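Local coordinates for probable outer membrane protein (Pseudomonas aeruginosa, PDB 3DWO) that probably carries long-chain fatty acids and other hydrophobic compounds across the outer membrane, as a beta-barrel channel of the OmpP1/FadL family, at residues T325-P330 against V414-L419; I329-R334 against N366-P371. All coordinates share one frame; numbering follows the deposited sequence.

Followed from the N terminus, both contacts start on one short strand, 324-330, which pairs with 316-321 as a two-stranded hairpin between barrel strands 300-309 and 336-346. Contact 2 takes the end of that strand and the residues after it, and closes the shorter loop, reaching the connection between strands 351-360 and 378-388. Contact 1 begins slightly earlier on the strand and reaches further, to the connection between 395-411 and 423-441. The shorter closure lies within the longer one, and the two overlap at their common origin, Ile-329 and Pro-330. Their centres are about 12 Å apart; because both start from strand 324-330, its hairpin ties together two later loops, with a detergent chain against each junction.

Contact 1. Residues T325-P330 against V414-L419; sequences TIVSIP and VNQDRL. With C8E ((hydroxyethyloxy)tri(ethyloxy)octane), chain C.
Two long polar side chains, Gln-416 and Arg-418, reach from a loop to the backbone carbonyls of a hairpin strand and bracket the methyl group Val-327 CG2. The amide of Gln-416 donates through NE2 to Ser-328 O at 2.7 Å, with the acceptor close to the amide plane. Arg-418 NH1 approaches Ile-326 O at 2.7 Å, edge-on from the guanidinium; in both bonds the donor stands above the carbonyl plane. Val-327 CG2, anti to its backbone N, meets Gln-416 NE2 at 3.5 Å and Leu-419 CG at 4.0 Å. The Ile-329 side chain crosses that of Leu-419 at about a right angle, Ile-329 CD1 meeting Leu-419 CD1 at 4.1 Å.

Two waters complete the polar seam: one joins Thr-325 O to Arg-418 NH1, the other joins Ser-328 N to Gln-416 OE1. Further out, Leu-419 N bonds to Gln-416 O and closes the tight 3-10 turn, and a classic beta bulge sets Ile-326 and Val-327 both opposite Leu-319 of strand 316-321. Arg-418 O bonds to Ser-182. The octyl end of a C8E detergent abuts Ile-326 CG2 at 3.7 Å and comes near Val-327 CG1.

The chemistry thus divides in two: carbonyls held by side-chain N-H groups, probably favoured by the arginine charge, beside an apolar patch that accepts an alkyl chain.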
loop_
_atom_site.group_PDB
_atom_site.type_symbol
_atom_site.label_atom_id
_atom_site.label_comp_id
_atom_site.label_asym_id
_atom_site.label_seq_id
_atom_site.Cartn_x
_atom_site.Cartn_y
_atom_site.Cartn_z
ATOM N N THR A 325 -1.904 25.089 2.599
ATOM C CA THR A 325 -2.029 24.173 1.472
ATOM C C THR A 325 -1.315 24.649 0.214
ATOM O O THR A 325 -1.458 25.794 -0.205
ATOM C CB THR A 325 -3.521 23.920 1.135
ATOM O OG1 THR A 325 -4.110 23.129 2.176
ATOM C CG2 THR A 325 -3.670 23.184 -0.200
ATOM N N ILE A 326 -0.521 23.764 -0.373
ATOM C CA ILE A 326 0.164 24.082 -1.616
ATOM C C ILE A 326 -0.797 23.581 -2.693
ATOM O O ILE A 326 -1.148 24.316 -3.617
ATOM C CB ILE A 326 1.513 23.352 -1.726
ATOM C CG1 ILE A 326 2.506 23.944 -0.720
ATOM C CG2 ILE A 326 2.058 23.474 -3.136
ATOM C CD1 ILE A 326 2.749 25.419 -0.898
ATOM N N VAL A 327 -1.223 22.328 -2.555
ATOM C CA VAL A 327 -2.183 21.730 -3.473
ATOM C C VAL A 327 -2.887 20.571 -2.778
ATOM O O VAL A 327 -2.273 19.825 -2.007
ATOM C CB VAL A 327 -1.518 21.208 -4.788
ATOM C CG1 VAL A 327 -0.547 20.075 -4.491
ATOM C CG2 VAL A 327 -2.602 20.732 -5.757
ATOM N N SER A 328 -4.188 20.446 -3.028
ATOM C CA SER A 328 -4.980 19.368 -2.452
ATOM C C SER A 328 -5.560 18.542 -3.603
ATOM O O SER A 328 -6.246 19.071 -4.471
ATOM C CB SER A 328 -6.108 19.937 -1.592
ATOM O OG SER A 328 -6.754 18.902 -0.873
ATOM N N ILE A 329 -5.270 17.249 -3.606
ATOM C CA ILE A 329 -5.740 16.353 -4.655
ATOM C C ILE A 329 -6.780 15.368 -4.111
ATOM O O ILE A 329 -6.484 14.541 -3.248
ATOM C CB ILE A 329 -4.548 15.567 -5.259
ATOM C CG1 ILE A 329 -3.496 16.554 -5.764
ATOM C CG2 ILE A 329 -5.024 14.667 -6.404
ATOM C CD1 ILE A 329 -2.209 15.903 -6.235
ATOM N N PRO A 330 -8.020 15.455 -4.606
ATOM C CA PRO A 330 -9.061 14.540 -4.125
ATOM C C PRO A 330 -8.882 13.126 -4.662
ATOM O O PRO A 330 -8.499 12.930 -5.808
ATOM C CB PRO A 330 -10.350 15.182 -4.632
ATOM C CG PRO A 330 -9.985 16.641 -4.784
ATOM C CD PRO A 330 -8.612 16.549 -5.390
ATOM N N VAL A 414 -8.102 14.062 -14.521
ATOM C CA VAL A 414 -8.149 15.455 -14.930
ATOM C C VAL A 414 -7.393 16.240 -13.853
ATOM O O VAL A 414 -7.622 16.034 -12.664
ATOM C CB VAL A 414 -9.617 15.959 -15.018
ATOM C CG1 VAL A 414 -9.653 17.460 -15.255
ATOM C CG2 VAL A 414 -10.349 15.242 -16.153
ATOM N N ASN A 415 -6.475 17.111 -14.264
ATOM C CA ASN A 415 -5.721 17.917 -13.303
ATOM C C ASN A 415 -6.442 19.235 -13.020
ATOM O O ASN A 415 -6.949 19.874 -13.934
ATOM C CB ASN A 415 -4.314 18.240 -13.828
ATOM C CG ASN A 415 -3.249 17.292 -13.290
ATOM O OD1 ASN A 415 -3.436 16.664 -12.242
ATOM N ND2 ASN A 415 -2.113 17.201 -13.997
ATOM N N GLN A 416 -6.474 19.638 -11.754
ATOM C CA GLN A 416 -7.102 20.893 -11.376
ATOM C C GLN A 416 -6.309 22.054 -11.997
ATOM O O GLN A 416 -5.208 21.852 -12.522
ATOM C CB GLN A 416 -7.120 21.021 -9.852
ATOM C CG GLN A 416 -5.743 20.858 -9.217
ATOM C CD GLN A 416 -5.802 20.948 -7.715
ATOM O OE1 GLN A 416 -5.928 22.041 -7.144
ATOM N NE2 GLN A 416 -5.739 19.795 -7.056
ATOM N N ASP A 417 -6.860 23.263 -11.924
ATOM C CA ASP A 417 -6.209 24.439 -12.502
ATOM C C ASP A 417 -4.724 24.628 -12.152
ATOM O O ASP A 417 -3.887 24.716 -13.049
ATOM C CB ASP A 417 -6.963 25.715 -12.116
ATOM C CG ASP A 417 -8.389 25.750 -12.661
ATOM O OD1 ASP A 417 -8.652 25.119 -13.707
ATOM O OD2 ASP A 417 -9.245 26.430 -12.050
ATOM N N ARG A 418 -4.389 24.694 -10.864
ATOM C CA ARG A 418 -2.996 24.918 -10.486
ATOM C C ARG A 418 -2.022 23.810 -10.882
ATOM O O ARG A 418 -0.807 23.997 -10.810
ATOM C CB ARG A 418 -2.877 25.233 -8.985
ATOM C CG ARG A 418 -3.160 24.098 -8.027
ATOM C CD ARG A 418 -2.989 24.589 -6.584
ATOM N NE ARG A 418 -3.961 25.623 -6.238
ATOM C CZ ARG A 418 -3.935 26.338 -5.114
ATOM N NH1 ARG A 418 -2.983 26.144 -4.209
ATOM N NH2 ARG A 418 -4.860 27.260 -4.895
ATOM N N LEU A 419 -2.547 22.667 -11.317
ATOM C CA LEU A 419 -1.688 21.565 -11.752
ATOM C C LEU A 419 -1.574 21.467 -13.275
ATOM O O LEU A 419 -1.077 20.475 -13.811
ATOM C CB LEU A 419 -2.180 20.231 -11.183
ATOM C CG LEU A 419 -1.958 20.042 -9.679
ATOM C CD1 LEU A 419 -2.423 18.650 -9.278
ATOM C CD2 LEU A 419 -0.467 20.230 -9.332
HETATM C C1 C8E C . 1.949 22.146 -6.641
HETATM C C2 C8E C . 1.247 23.362 -7.016
HETATM C C3 C8E C . 1.946 24.171 -8.004
HETATM C C4 C8E C . 1.194 25.406 -8.154
HETATM C C5 C8E C . 1.750 26.149 -9.306
HETATM C C6 C8E C . 0.957 27.323 -9.567
HETATM C C7 C8E C . 1.812 28.006 -10.525
HETATM C C8 C8E C . 1.175 29.286 -10.853
HETATM O O9 C8E C . 1.595 30.264 -11.785
HETATM C C10 C8E C . 2.856 30.882 -11.636
HETATM C C11 C8E C . 2.936 31.861 -12.759
HETATM O O12 C8E C . 3.975 31.530 -13.689
HETATM C C13 C8E C . 3.940 32.320 -14.903
HETATM C C14 C8E C . 4.950 32.250 -16.086
HETATM O O15 C8E C . 6.030 31.318 -16.410
HETATM C C16 C8E C . 7.269 31.762 -15.833
HETATM C C17 C8E C . 8.114 32.687 -16.726
HETATM O O18 C8E C . 9.018 33.681 -16.198
HETATM C C19 C8E C . 8.378 34.971 -16.005
HETATM C C20 C8E C . 8.963 36.106 -15.089
HETATM O O21 C8E C . 8.074 37.127 -14.622
HETATM O O HOH W 1 -3.292 27.545 -1.819
HETATM O O HOH W 2 -5.453 22.584 -4.504
#

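Contact 2. Residues I329-R334 against N366-P371; sequences IPYTYR and NATRDP. With C8E ((hydroxyethyloxy)tri(ethyloxy)octane), chain D.
In this FadL-family barrel, the loop between strands 351-360 and 378-388 meets the chain just beyond the hairpin strand 324-330. At the start of the segment, Asn-366 OD1 receives a very short bond from Arg-369 NH2, which bridges the turn from within.

Thr-368 makes the central contact. Its OG1 lies between the backbone N and the carbonyl carbon (chi1 65°), which turns the hydroxyl to donate to Tyr-331 O at 2.7 Å from above the carbonyl plane. Its CG2 comes to 3.7 Å from Thr-332 OG1, a hydroxyl hydrogen-bonded to His-365, and also packs against Pro-330 O. Arg-369, which follows, also donates to Pro-410 O and Thr-364 OG1, so the turn is braced against strand 395-411.

Next, Asp-370 points its carboxylate at the tip of Tyr-331. The phenol OH donates to the syn lone pair of Asp-370 OD2 at 2.6 Å, the carboxylate lying at the ring edge with its plane turned 77° from the ring. Arg-372 NH1 is a second partner of the hydroxyl, and its charge probably helps the carboxylate to remain ionised.

The octyl end of a detergent runs past this pair, consistent with a hydrophobic passage in a probable fatty-acid porin. It lies over one face of the Tyr-331 ring, offset toward the rim, and near the edge of Tyr-333. Detergent atom C2 is 3.0 Å from Asp-370 OD1. Its neighbour C3 sits 3.4 Å from Tyr-331 CE1.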
loop_
_atom_site.group_PDB
_atom_site.type_symbol
_atom_site.label_atom_id
_atom_site.label_comp_id
_atom_site.label_asym_id
_atom_site.label_seq_id
_atom_site.Cartn_x
_atom_site.Cartn_y
_atom_site.Cartn_z
ATOM N N ILE A 329 -5.270 17.249 -3.606
ATOM C CA ILE A 329 -5.740 16.353 -4.655
ATOM C C ILE A 329 -6.780 15.368 -4.111
ATOM O O ILE A 329 -6.484 14.541 -3.248
ATOM C CB ILE A 329 -4.548 15.567 -5.259
ATOM C CG1 ILE A 329 -3.496 16.554 -5.764
ATOM C CG2 ILE A 329 -5.024 14.667 -6.404
ATOM C CD1 ILE A 329 -2.209 15.903 -6.235
ATOM N N PRO A 330 -8.020 15.455 -4.606
ATOM C CA PRO A 330 -9.061 14.540 -4.125
ATOM C C PRO A 330 -8.882 13.126 -4.662
ATOM O O PRO A 330 -8.499 12.930 -5.808
ATOM C CB PRO A 330 -10.350 15.182 -4.632
ATOM C CG PRO A 330 -9.985 16.641 -4.784
ATOM C CD PRO A 330 -8.612 16.549 -5.390
ATOM N N TYR A 331 -9.153 12.139 -3.822
ATOM C CA TYR A 331 -9.039 10.755 -4.233
ATOM C C TYR A 331 -10.306 10.000 -3.872
ATOM O O TYR A 331 -10.681 9.051 -4.556
ATOM C CB TYR A 331 -7.810 10.111 -3.591
ATOM C CG TYR A 331 -6.531 10.440 -4.330
ATOM C CD1 TYR A 331 -6.346 10.029 -5.651
ATOM C CD2 TYR A 331 -5.514 11.176 -3.720
ATOM C CE1 TYR A 331 -5.177 10.340 -6.351
ATOM C CE2 TYR A 331 -4.338 11.495 -4.409
ATOM C CZ TYR A 331 -4.174 11.073 -5.722
ATOM O OH TYR A 331 -3.006 11.366 -6.401
ATOM N N THR A 332 -10.963 10.442 -2.802
ATOM C CA THR A 332 -12.212 9.847 -2.328
ATOM C C THR A 332 -12.310 8.327 -2.461
ATOM O O THR A 332 -13.222 7.808 -3.101
ATOM C CB THR A 332 -13.423 10.474 -3.052
ATOM O OG1 THR A 332 -13.224 10.394 -4.468
ATOM C CG2 THR A 332 -13.578 11.940 -2.661
ATOM N N TYR A 333 -11.363 7.619 -1.856
ATOM C CA TYR A 333 -11.355 6.159 -1.880
ATOM C C TYR A 333 -12.635 5.615 -1.255
ATOM O O TYR A 333 -13.239 6.261 -0.402
ATOM C CB TYR A 333 -10.163 5.633 -1.080
ATOM C CG TYR A 333 -8.871 5.515 -1.852
ATOM C CD1 TYR A 333 -8.632 6.278 -2.998
ATOM C CD2 TYR A 333 -7.874 4.646 -1.422
ATOM C CE1 TYR A 333 -7.425 6.168 -3.697
ATOM C CE2 TYR A 333 -6.670 4.531 -2.106
ATOM C CZ TYR A 333 -6.450 5.289 -3.241
ATOM O OH TYR A 333 -5.263 5.135 -3.922
ATOM N N ARG A 334 -13.031 4.419 -1.673
ATOM C CA ARG A 334 -14.227 3.773 -1.143
ATOM C C ARG A 334 -13.827 2.655 -0.182
ATOM O O ARG A 334 -12.741 2.078 -0.303
ATOM C CB ARG A 334 -15.059 3.167 -2.287
ATOM C CG ARG A 334 -14.302 2.125 -3.101
ATOM C CD ARG A 334 -15.186 1.303 -4.050
ATOM N NE ARG A 334 -14.402 0.265 -4.733
ATOM C CZ ARG A 334 -14.908 -0.665 -5.541
ATOM N NH1 ARG A 334 -16.214 -0.709 -5.783
ATOM N NH2 ARG A 334 -14.107 -1.561 -6.107
ATOM N N ASN A 366 -12.911 5.282 -10.745
ATOM C CA ASN A 366 -12.740 5.928 -12.038
ATOM C C ASN A 366 -12.512 7.425 -12.108
ATOM O O ASN A 366 -11.634 7.880 -12.842
ATOM C CB ASN A 366 -13.922 5.565 -12.944
ATOM C CG ASN A 366 -13.946 4.097 -13.303
ATOM O OD1 ASN A 366 -13.095 3.323 -12.855
ATOM N ND2 ASN A 366 -14.922 3.700 -14.120
ATOM N N ALA A 367 -13.306 8.193 -11.368
ATOM C CA ALA A 367 -13.182 9.643 -11.403
ATOM C C ALA A 367 -11.849 10.173 -10.894
ATOM O O ALA A 367 -11.379 11.215 -11.352
ATOM C CB ALA A 367 -14.332 10.276 -10.612
ATOM N N THR A 368 -11.223 9.450 -9.973
ATOM C CA THR A 368 -9.967 9.924 -9.388
ATOM C C THR A 368 -8.707 9.072 -9.584
ATOM O O THR A 368 -7.600 9.532 -9.295
ATOM C CB THR A 368 -10.132 10.136 -7.871
ATOM O OG1 THR A 368 -10.393 8.873 -7.240
ATOM C CG2 THR A 368 -11.296 11.077 -7.580
ATOM N N ARG A 369 -8.849 7.845 -10.062
ATOM C CA ARG A 369 -7.665 7.011 -10.230
ATOM C C ARG A 369 -6.636 7.674 -11.140
ATOM O O ARG A 369 -6.979 8.235 -12.184
ATOM C CB ARG A 369 -8.038 5.640 -10.783
ATOM C CG ARG A 369 -6.880 4.632 -10.804
ATOM C CD ARG A 369 -7.430 3.236 -11.006
ATOM N NE ARG A 369 -8.519 3.302 -11.959
ATOM C CZ ARG A 369 -9.754 2.872 -11.731
ATOM N NH1 ARG A 369 -10.078 2.321 -10.572
ATOM N NH2 ARG A 369 -10.670 3.028 -12.666
ATOM N N ASP A 370 -5.372 7.610 -10.733
ATOM C CA ASP A 370 -4.294 8.202 -11.510
ATOM C C ASP A 370 -3.128 7.222 -11.639
ATOM O O ASP A 370 -3.199 6.105 -11.142
ATOM C CB ASP A 370 -3.847 9.522 -10.872
ATOM C CG ASP A 370 -3.258 9.334 -9.495
ATOM O OD1 ASP A 370 -3.027 8.170 -9.106
ATOM O OD2 ASP A 370 -3.013 10.355 -8.809
ATOM N N PRO A 371 -2.042 7.628 -12.314
ATOM C CA PRO A 371 -0.872 6.755 -12.505
ATOM C C PRO A 371 -0.088 6.333 -11.261
ATOM O O PRO A 371 0.656 5.355 -11.312
ATOM C CB PRO A 371 -0.003 7.556 -13.480
ATOM C CG PRO A 371 -1.020 8.407 -14.219
ATOM C CD PRO A 371 -1.891 8.867 -13.095
HETATM C C1 C8E D . -5.297 6.374 -6.875
HETATM C C2 C8E D . -4.072 7.095 -6.548
HETATM C C3 C8E D . -3.897 7.423 -5.139
HETATM C C4 C8E D . -2.590 8.042 -5.005
HETATM C C5 C8E D . -2.153 7.939 -3.590
HETATM C C6 C8E D . -0.715 8.109 -3.495
HETATM C C7 C8E D . -0.602 8.512 -2.104
HETATM C C8 C8E D . 0.599 7.878 -1.510
HETATM O O9 C8E D . 1.625 8.520 -0.765
HETATM C C10 C8E D . 2.375 9.549 -1.381
HETATM C C11 C8E D . 3.349 10.016 -0.346
HETATM O O12 C8E D . 2.844 11.174 0.340
HETATM C C13 C8E D . 3.572 12.419 0.109
HETATM C C14 C8E D . 3.366 13.400 -1.089
HETATM O O15 C8E D . 3.143 14.842 -1.136
HETATM C C16 C8E D . 1.740 15.176 -1.107
HETATM C C17 C8E D . 1.075 15.287 -2.492
HETATM O O18 C8E D . 1.818 15.422 -3.721
HETATM C C19 C8E D . 2.071 16.803 -4.095
HETATM C C20 C8E D . 1.634 17.415 -5.478
HETATM O O21 C8E D . 2.572 17.424 -6.564
#